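Local coordinates for protein taurine:2-oxoglutarate aminotransferase (Bifidobacterium kashiwanohense PV20-2, PDB 6JIX) that probably transfers the amino group of taurine to 2-oxoglutarate, using bound pyridoxal 5'-phosphate as cofactor, at residues Val254-Phe258 / Gly259-Lys263; Ile228-Glu232 / Gly233-Gly237; Ser92-Ala95 / Lys96-Asp100. All blocks are in the same frame, centred on the assembly; numbering follows the deposited sequence.

Contact 1: residues Val254-Phe258 / Gly259-Lys263; sequences VMAGF and GRTGK. With PLP (pyridoxal-5'-phosphate), chain G.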
loop_
_atom_site.group_PDB
_atom_site.type_symbol
_atom_site.label_atom_id
_atom_site.label_comp_id
_atom_site.label_asym_id
_atom_site.label_seq_id
_atom_site.Cartn_x
_atom_site.Cartn_y
_atom_site.Cartn_z
ATOM N N VAL A 254 -2.412 7.055 -12.084
ATOM C CA VAL A 254 -2.813 5.756 -11.548
ATOM C C VAL A 254 -3.895 5.124 -12.425
ATOM O O VAL A 254 -3.853 3.923 -12.723
ATOM C CB VAL A 254 -3.265 5.895 -10.081
ATOM C CG1 VAL A 254 -4.097 4.684 -9.651
ATOM C CG2 VAL A 254 -2.055 6.064 -9.170
ATOM N N MET A 255 -4.892 5.909 -12.830
ATOM C CA MET A 255 -5.975 5.385 -13.648
ATOM C C MET A 255 -5.761 5.605 -15.142
ATOM O O MET A 255 -6.123 4.744 -15.944
ATOM C CB MET A 255 -7.314 6.007 -13.234
ATOM C CG MET A 255 -8.457 5.594 -14.150
ATOM S SD MET A 255 -10.111 5.718 -13.423
ATOM C CE MET A 255 -9.831 4.863 -11.877
ATOM N N ALA A 256 -5.159 6.721 -15.534
ATOM C CA ALA A 256 -5.064 7.084 -16.940
ATOM C C ALA A 256 -3.762 6.633 -17.589
ATOM O O ALA A 256 -3.570 6.881 -18.785
ATOM C CB ALA A 256 -5.229 8.597 -17.110
ATOM N N GLY A 257 -2.882 5.956 -16.843
ATOM C CA GLY A 257 -1.614 5.527 -17.394
ATOM C C GLY A 257 -1.697 4.207 -18.162
ATOM O O GLY A 257 -2.704 3.503 -18.170
ATOM N N PHE A 258 -0.613 3.916 -18.876
ATOM C CA PHE A 258 -0.397 2.640 -19.554
ATOM C C PHE A 258 -1.446 2.371 -20.640
ATOM O O PHE A 258 -2.170 1.374 -20.629
ATOM C CB PHE A 258 -0.297 1.523 -18.512
ATOM C CG PHE A 258 0.893 1.699 -17.610
ATOM C CD1 PHE A 258 2.166 1.458 -18.081
ATOM C CD2 PHE A 258 0.748 2.215 -16.329
ATOM C CE1 PHE A 258 3.270 1.675 -17.271
ATOM C CE2 PHE A 258 1.851 2.434 -15.513
ATOM C CZ PHE A 258 3.109 2.165 -15.980
ATOM N N GLY A 259 -1.492 3.289 -21.612
ATOM C CA GLY A 259 -2.255 3.096 -22.825
ATOM C C GLY A 259 -3.714 3.459 -22.735
ATOM O O GLY A 259 -4.399 3.464 -23.770
ATOM N N ARG A 260 -4.219 3.732 -21.529
ATOM C CA ARG A 260 -5.637 4.007 -21.332
ATOM C C ARG A 260 -6.172 5.041 -22.330
ATOM O O ARG A 260 -7.284 4.890 -22.860
ATOM C CB ARG A 260 -5.856 4.472 -19.892
ATOM C CG ARG A 260 -7.311 4.645 -19.534
ATOM C CD ARG A 260 -8.131 3.583 -20.229
ATOM N NE ARG A 260 -7.865 2.284 -19.650
ATOM C CZ ARG A 260 -8.627 1.225 -19.866
ATOM N NH1 ARG A 260 -9.686 1.349 -20.651
ATOM N NH2 ARG A 260 -8.335 0.061 -19.291
ATOM N N THR A 261 -5.389 6.088 -22.611
ATOM C CA THR A 261 -5.829 7.221 -23.421
ATOM C C THR A 261 -5.284 7.199 -24.842
ATOM O O THR A 261 -5.505 8.162 -25.587
ATOM C CB THR A 261 -5.414 8.540 -22.756
ATOM O OG1 THR A 261 -3.988 8.722 -22.880
ATOM C CG2 THR A 261 -5.854 8.562 -21.259
ATOM N N GLY A 262 -4.533 6.163 -25.218
ATOM C CA GLY A 262 -3.871 6.103 -26.504
ATOM C C GLY A 262 -2.409 6.502 -26.479
ATOM O O GLY A 262 -1.712 6.312 -27.480
ATOM N N LYS A 263 -1.926 7.031 -25.366
ATOM C CA LYS A 263 -0.518 7.315 -25.150
ATOM C C LYS A 263 -0.067 6.525 -23.928
ATOM O O LYS A 263 -0.889 6.068 -23.125
ATOM C CB LYS A 263 -0.290 8.829 -24.951
ATOM C CG LYS A 263 -0.306 9.663 -26.246
ATOM C CD LYS A 263 1.104 10.158 -26.596
ATOM C CE LYS A 263 1.117 10.990 -27.856
ATOM N NZ LYS A 263 -0.216 11.589 -28.047
HETATM N N1 PLP G . -5.327 7.877 -8.099
HETATM C C2 PLP G . -6.297 7.646 -8.989
HETATM C C2A PLP G . -6.446 8.527 -10.217
HETATM C C3 PLP G . -7.206 6.576 -8.800
HETATM O O3 PLP G . -8.222 6.316 -9.701
HETATM C C4 PLP G . -7.087 5.759 -7.699
HETATM C C4A PLP G . -8.101 4.591 -7.525
HETATM O O4A PLP G . -9.226 4.664 -8.019
HETATM C C5 PLP G . -6.033 6.041 -6.775
HETATM C C6 PLP G . -5.156 7.110 -7.007
HETATM C C5A PLP G . -5.855 5.131 -5.505
HETATM O O4P PLP G . -5.212 3.981 -5.953
HETATM P P PLP G . -5.183 2.652 -5.014
HETATM O O1P PLP G . -4.280 1.646 -5.582
HETATM O O2P PLP G . -4.588 2.935 -3.692
HETATM O O3P PLP G . -6.759 2.089 -4.830
HETATM O O HOH W 1 -6.163 2.398 -16.926
HETATM O O HOH W 2 -2.853 6.788 -21.497
#

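Contact 2: residues Ile228-Glu232 / Gly233-Gly237; sequences ILPPE and GYMEG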
loop_
_atom_site.group_PDB
_atom_site.type_symbol
_atom_site.label_atom_id
_atom_site.label_comp_id
_atom_site.label_asym_id
_atom_site.label_seq_id
_atom_site.Cartn_x
_atom_site.Cartn_y
_atom_site.Cartn_z
ATOM N N ILE A 228 -13.230 13.420 -16.918
ATOM C CA ILE A 228 -13.546 14.832 -17.140
ATOM C C ILE A 228 -12.385 15.420 -17.936
ATOM O O ILE A 228 -11.436 15.976 -17.384
ATOM C CB ILE A 228 -13.803 15.575 -15.831
ATOM C CG1 ILE A 228 -14.689 14.721 -14.912
ATOM C CG2 ILE A 228 -14.492 16.908 -16.107
ATOM C CD1 ILE A 228 -14.590 15.063 -13.444
ATOM N N LEU A 229 -12.470 15.283 -19.257
ATOM C CA LEU A 229 -11.489 15.870 -20.150
ATOM C C LEU A 229 -11.369 17.369 -19.873
ATOM O O LEU A 229 -12.394 18.060 -19.800
ATOM C CB LEU A 229 -11.889 15.635 -21.604
ATOM C CG LEU A 229 -12.103 14.162 -21.956
ATOM C CD1 LEU A 229 -12.721 14.022 -23.338
ATOM C CD2 LEU A 229 -10.780 13.366 -21.836
ATOM N N PRO A 230 -10.157 17.885 -19.687
ATOM C CA PRO A 230 -9.982 19.314 -19.397
ATOM C C PRO A 230 -10.203 20.160 -20.633
ATOM O O PRO A 230 -9.995 19.685 -21.762
ATOM C CB PRO A 230 -8.517 19.394 -18.938
ATOM C CG PRO A 230 -7.863 18.259 -19.658
ATOM C CD PRO A 230 -8.886 17.154 -19.648
ATOM N N PRO A 231 -10.596 21.428 -20.468
ATOM C CA PRO A 231 -10.636 22.337 -21.615
ATOM C C PRO A 231 -9.249 22.505 -22.215
ATOM O O PRO A 231 -8.236 22.397 -21.522
ATOM C CB PRO A 231 -11.150 23.654 -21.012
ATOM C CG PRO A 231 -10.876 23.535 -19.518
ATOM C CD PRO A 231 -11.089 22.081 -19.235
ATOM N N GLU A 232 -9.220 22.739 -23.524
ATOM C CA GLU A 232 -7.978 22.942 -24.252
ATOM C C GLU A 232 -7.120 23.969 -23.546
ATOM O O GLU A 232 -7.622 24.999 -23.111
ATOM C CB GLU A 232 -8.293 23.427 -25.671
ATOM C CG GLU A 232 -7.109 23.428 -26.607
ATOM C CD GLU A 232 -6.592 22.020 -26.872
ATOM O OE1 GLU A 232 -5.408 21.896 -27.274
ATOM O OE2 GLU A 232 -7.367 21.041 -26.678
ATOM N N GLY A 233 -5.830 23.675 -23.402
ATOM C CA GLY A 233 -4.881 24.634 -22.862
ATOM C C GLY A 233 -4.786 24.722 -21.348
ATOM O O GLY A 233 -3.857 25.375 -20.846
ATOM N N TYR A 234 -5.720 24.113 -20.608
ATOM C CA TYR A 234 -5.727 24.192 -19.144
ATOM C C TYR A 234 -4.502 23.521 -18.516
ATOM O O TYR A 234 -3.812 24.129 -17.693
ATOM C CB TYR A 234 -7.009 23.568 -18.611
ATOM C CG TYR A 234 -7.203 23.636 -17.115
ATOM C CD1 TYR A 234 -7.400 24.858 -16.457
ATOM C CD2 TYR A 234 -7.226 22.472 -16.355
ATOM C CE1 TYR A 234 -7.605 24.906 -15.082
ATOM C CE2 TYR A 234 -7.437 22.517 -14.983
ATOM C CZ TYR A 234 -7.624 23.725 -14.355
ATOM O OH TYR A 234 -7.824 23.738 -12.998
ATOM N N MET A 235 -4.219 22.265 -18.882
ATOM C CA MET A 235 -3.076 21.572 -18.287
ATOM C C MET A 235 -1.778 22.306 -18.587
ATOM O O MET A 235 -0.869 22.346 -17.747
ATOM C CB MET A 235 -2.975 20.131 -18.794
ATOM C CG MET A 235 -4.056 19.185 -18.330
ATOM S SD MET A 235 -4.449 19.325 -16.586
ATOM C CE MET A 235 -3.346 18.151 -15.792
ATOM N N GLU A 236 -1.664 22.885 -19.782
ATOM C CA GLU A 236 -0.450 23.622 -20.117
ATOM C C GLU A 236 -0.319 24.867 -19.260
ATOM O O GLU A 236 0.788 25.224 -18.834
ATOM C CB GLU A 236 -0.453 24.003 -21.598
ATOM C CG GLU A 236 -0.135 22.849 -22.542
ATOM C CD GLU A 236 -1.351 22.007 -22.882
ATOM O OE1 GLU A 236 -2.454 22.299 -22.367
ATOM O OE2 GLU A 236 -1.191 21.043 -23.668
ATOM N N GLY A 237 -1.447 25.517 -18.959
ATOM C CA GLY A 237 -1.401 26.708 -18.134
ATOM C C GLY A 237 -1.057 26.400 -16.691
ATOM O O GLY A 237 -0.342 27.168 -16.034
HETATM O O HOH W 3 -5.799 20.820 -20.789
#

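Contact 3: residues Ser92-Ala95 / Lys96-Asp100; sequences SRLA and KMLVD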
loop_
_atom_site.group_PDB
_atom_site.type_symbol
_atom_site.label_atom_id
_atom_site.label_comp_id
_atom_site.label_asym_id
_atom_site.label_seq_id
_atom_site.Cartn_x
_atom_site.Cartn_y
_atom_site.Cartn_z
ATOM N N SER A 92 15.581 -3.424 -11.362
ATOM C CA SER A 92 16.434 -2.559 -12.169
ATOM C C SER A 92 15.874 -2.405 -13.581
ATOM O O SER A 92 15.837 -1.302 -14.136
ATOM C CB SER A 92 17.852 -3.124 -12.207
ATOM O OG SER A 92 18.569 -2.772 -11.037
ATOM N N ARG A 93 15.432 -3.505 -14.179
ATOM C CA ARG A 93 14.930 -3.431 -15.533
ATOM C C ARG A 93 13.655 -2.610 -15.598
ATOM O O ARG A 93 13.415 -1.910 -16.590
ATOM C CB ARG A 93 14.698 -4.843 -16.075
ATOM C CG ARG A 93 14.937 -4.977 -17.555
ATOM C CD ARG A 93 14.121 -6.116 -18.125
ATOM N NE ARG A 93 14.825 -7.382 -17.967
ATOM C CZ ARG A 93 16.000 -7.640 -18.528
ATOM N NH1 ARG A 93 16.594 -6.721 -19.287
ATOM N NH2 ARG A 93 16.581 -8.815 -18.333
ATOM N N LEU A 94 12.822 -2.680 -14.564
ATOM C CA LEU A 94 11.556 -1.970 -14.660
ATOM C C LEU A 94 11.748 -0.469 -14.477
ATOM O O LEU A 94 11.096 0.329 -15.163
ATOM C CB LEU A 94 10.552 -2.521 -13.648
ATOM C CG LEU A 94 9.150 -1.976 -13.900
ATOM C CD1 LEU A 94 8.800 -2.046 -15.392
ATOM C CD2 LEU A 94 8.146 -2.724 -13.048
ATOM N N ALA A 95 12.646 -0.071 -13.569
ATOM C CA ALA A 95 12.926 1.346 -13.380
ATOM C C ALA A 95 13.464 1.978 -14.663
ATOM O O ALA A 95 13.010 3.049 -15.077
ATOM C CB ALA A 95 13.906 1.539 -12.233
ATOM N N LYS A 96 14.422 1.321 -15.325
ATOM C CA LYS A 96 14.937 1.877 -16.573
ATOM C C LYS A 96 13.856 1.921 -17.646
ATOM O O LYS A 96 13.680 2.945 -18.313
ATOM C CB LYS A 96 16.151 1.092 -17.067
ATOM C CG LYS A 96 17.100 1.965 -17.894
ATOM C CD LYS A 96 17.498 1.313 -19.209
ATOM C CE LYS A 96 18.485 2.193 -19.949
ATOM N NZ LYS A 96 18.126 2.298 -21.383
ATOM N N MET A 97 13.115 0.820 -17.826
ATOM C CA MET A 97 12.066 0.802 -18.844
ATOM C C MET A 97 11.061 1.916 -18.610
ATOM O O MET A 97 10.590 2.551 -19.562
ATOM C CB MET A 97 11.345 -0.535 -18.859
ATOM C CG MET A 97 12.152 -1.679 -19.394
ATOM S SD MET A 97 11.338 -3.225 -18.980
ATOM C CE MET A 97 9.809 -3.006 -19.864
ATOM N N LEU A 98 10.700 2.152 -17.349
ATOM C CA LEU A 98 9.710 3.175 -17.048
ATOM C C LEU A 98 10.261 4.562 -17.336
ATOM O O LEU A 98 9.607 5.367 -18.008
ATOM C CB LEU A 98 9.267 3.063 -15.596
ATOM C CG LEU A 98 8.374 1.881 -15.279
ATOM C CD1 LEU A 98 7.811 2.064 -13.888
ATOM C CD2 LEU A 98 7.287 1.783 -16.323
ATOM N N VAL A 99 11.474 4.855 -16.847
ATOM C CA VAL A 99 12.128 6.123 -17.171
ATOM C C VAL A 99 12.203 6.307 -18.682
ATOM O O VAL A 99 11.954 7.401 -19.205
ATOM C CB VAL A 99 13.527 6.194 -16.528
ATOM C CG1 VAL A 99 14.248 7.467 -16.963
ATOM C CG2 VAL A 99 13.434 6.119 -15.012
ATOM N N ASP A 100 12.525 5.225 -19.406
ATOM C CA ASP A 100 12.695 5.288 -20.857
ATOM C C ASP A 100 11.392 5.655 -21.574
ATOM O O ASP A 100 11.388 6.547 -22.424
ATOM C CB ASP A 100 13.243 3.952 -21.367
ATOM C CG ASP A 100 14.762 3.848 -21.241
ATOM O OD1 ASP A 100 15.410 4.868 -20.886
ATOM O OD2 ASP A 100 15.301 2.737 -21.505
#

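Contact 1: residues Val254-Phe258 / Gly259-Lys263
Ala-256 and Thr-261 meet where the loop after strand 248-252 folds back on itself beside the cofactor, an element of the fold type I architecture of class-III aminotransferases. The methyl group Thr-261 CG2 sits 4.2 Å from Ala-256 CB; a chi1 of 72°, measured to OG1, leaves this methyl anti to the carbonyl carbon. Behind this pair, Arg-260 CB packs against the carbonyl oxygen Ala-256 O at 3.5 Å, and Phe-370 of strand 370-376 covers Ala-256, Arg-260 and Thr-261 together. Bent at its second and third torsions, Arg-260 carries its buried guanidinium group away from the first half of the loop to Leu-369 O, Pro-420 O and Asn-60 OD1, which should hold the group firmly in place. At the cofactor end, Val-254 lies against one face of the pyridine ring, with its CG1 3.7 Å from PLP C5. Asp-252 accepts a hydrogen bond from the Val-254 backbone N.

The other end is looser. A type I turn from Gly-259 to Gly-262 is closed by the bond from Gly-262 N to Gly-259 O, and beyond the partly exposed Gly-262 the Lys-263 side chain leads away toward solvent. No clear direct hydrogen bond joins the two halves, and water does that work: one molecule donates to Ala-256 O at 2.8 Å and to Lys-263 O at 2.7 Å while accepting from Thr-261 N at 2.9 Å.

Contact 2: residues Ile228-Glu232 / Gly233-Gly237
Pro-231 and Tyr-234 close a type II beta turn, in which Tyr-234 N donates to Pro-231 O at 3.2 Å with an N-H...O angle of 164°. Gly-233, third in the turn, has a phi of 84°, a region readily open to a residue without CB. It also serves as the N-cap of the helix that follows, and its carbonyl oxygen Gly-233 O takes the first-turn bond from Gly-237 N at 3.1 Å. A water extends the link between turn and helix, donating to Pro-231 O at 3.0 Å and accepting from Met-235 N at 2.9 Å, so that a backbone N-H of the first helical turn has a partner.

This is the entry to helix 234-245, which connects the neighbouring parallel strands 213-219 and 248-252 in a beta-alpha-beta crossover of the large sheet.

Two prolines meet the start of that helix. Pro-231 and Tyr-234 run side by side, with Pro-231 CG 4.0 Å from Tyr-234 CB. With Tyr-234 CG anti to the backbone N (chi1 -177°), the ring is carried away from the turn, to Tyr-197 and Leu-198 of helix 190-208. Pro-230 spans both helical residues: its CB approaches Tyr-234 CD2 obliquely at 4.2 Å, and its CG lies 4.1 Å from Met-235 CG. On the more open side, Glu-232 OE1 and Glu-236 OE2 stay 5.6 Å apart, the latter oxygen accepting a hydrogen bond from Asp-271 N.

Contact 3: residues Ser92-Ala95 / Lys96-Asp100
Leu-94 and Leu-98, one turn apart on the alpha-helix 89-102, cross at an angle, with Leu-94 CD1 4.0 Å from Leu-98 CG. The next pair round the helix is mixed in character: Arg-93 CD rests 4.1 Å from the sulfur Met-97 SD, an apolar stretch of the arginine lying across the thioether. With chi1 at -71°, the methionine keeps CG beside its backbone N, and its chain passes back along the Arg-93 carbonyl. Were Met-97 cut back to an alanine, the helix would probably lose the thioether's contact with Arg-93 CD and a gap would open toward Val-328 and Asn-329 of helix 318-333.

Beneath these side chains run the regular i to i+4 backbone bonds, among them Met-97 N to Arg-93 O at 3.0 Å and Val-99 N to Ala-95 O at 3.0 Å. One turn of helix is also spanned by a salt bridge in which Lys-96 NZ donates to the syn lone pair of Asp-100 OD2 at 2.9 Å.

Further out, the helix is wedged between different neighbours. Leu-94 and Leu-98 press on Phe-112 of strand 107-113, an edge strand of the large sheet within this chain. On another flank, Ala-95 packs on Val-19 of the second subunit, and Ser-92 OG hydrogen-bonds to Val-11 O of that same subunit. The Arg-93 guanidinium group is anchored through NH2, in a salt bridge to Glu-89 OE1 and a hydrogen bond to Glu-4 O of the second subunit.

Along the chain the order is contact 3, contact 2, contact 1, and all three are built around the seven-stranded mixed sheet. Contact 3 lies on helix 89-102, just before edge strand 107-113; contact 2 opens helix 234-245, whose chain continues through strand 248-252 into the loop of contact 1. Contact 1 is the most central, about 8 Å from the centre of the chain, and its centre is about 17 Å from those of both others, which are about 29 Å apart. It touches contact 3 through Phe-258 CE1 and Leu-98 CD2, 4.1 Å apart, whereas contact 2 touches neither. Packing thus runs from the cofactor loop to a helix at the subunit interface, while contact 2 stands away from the annotated sites.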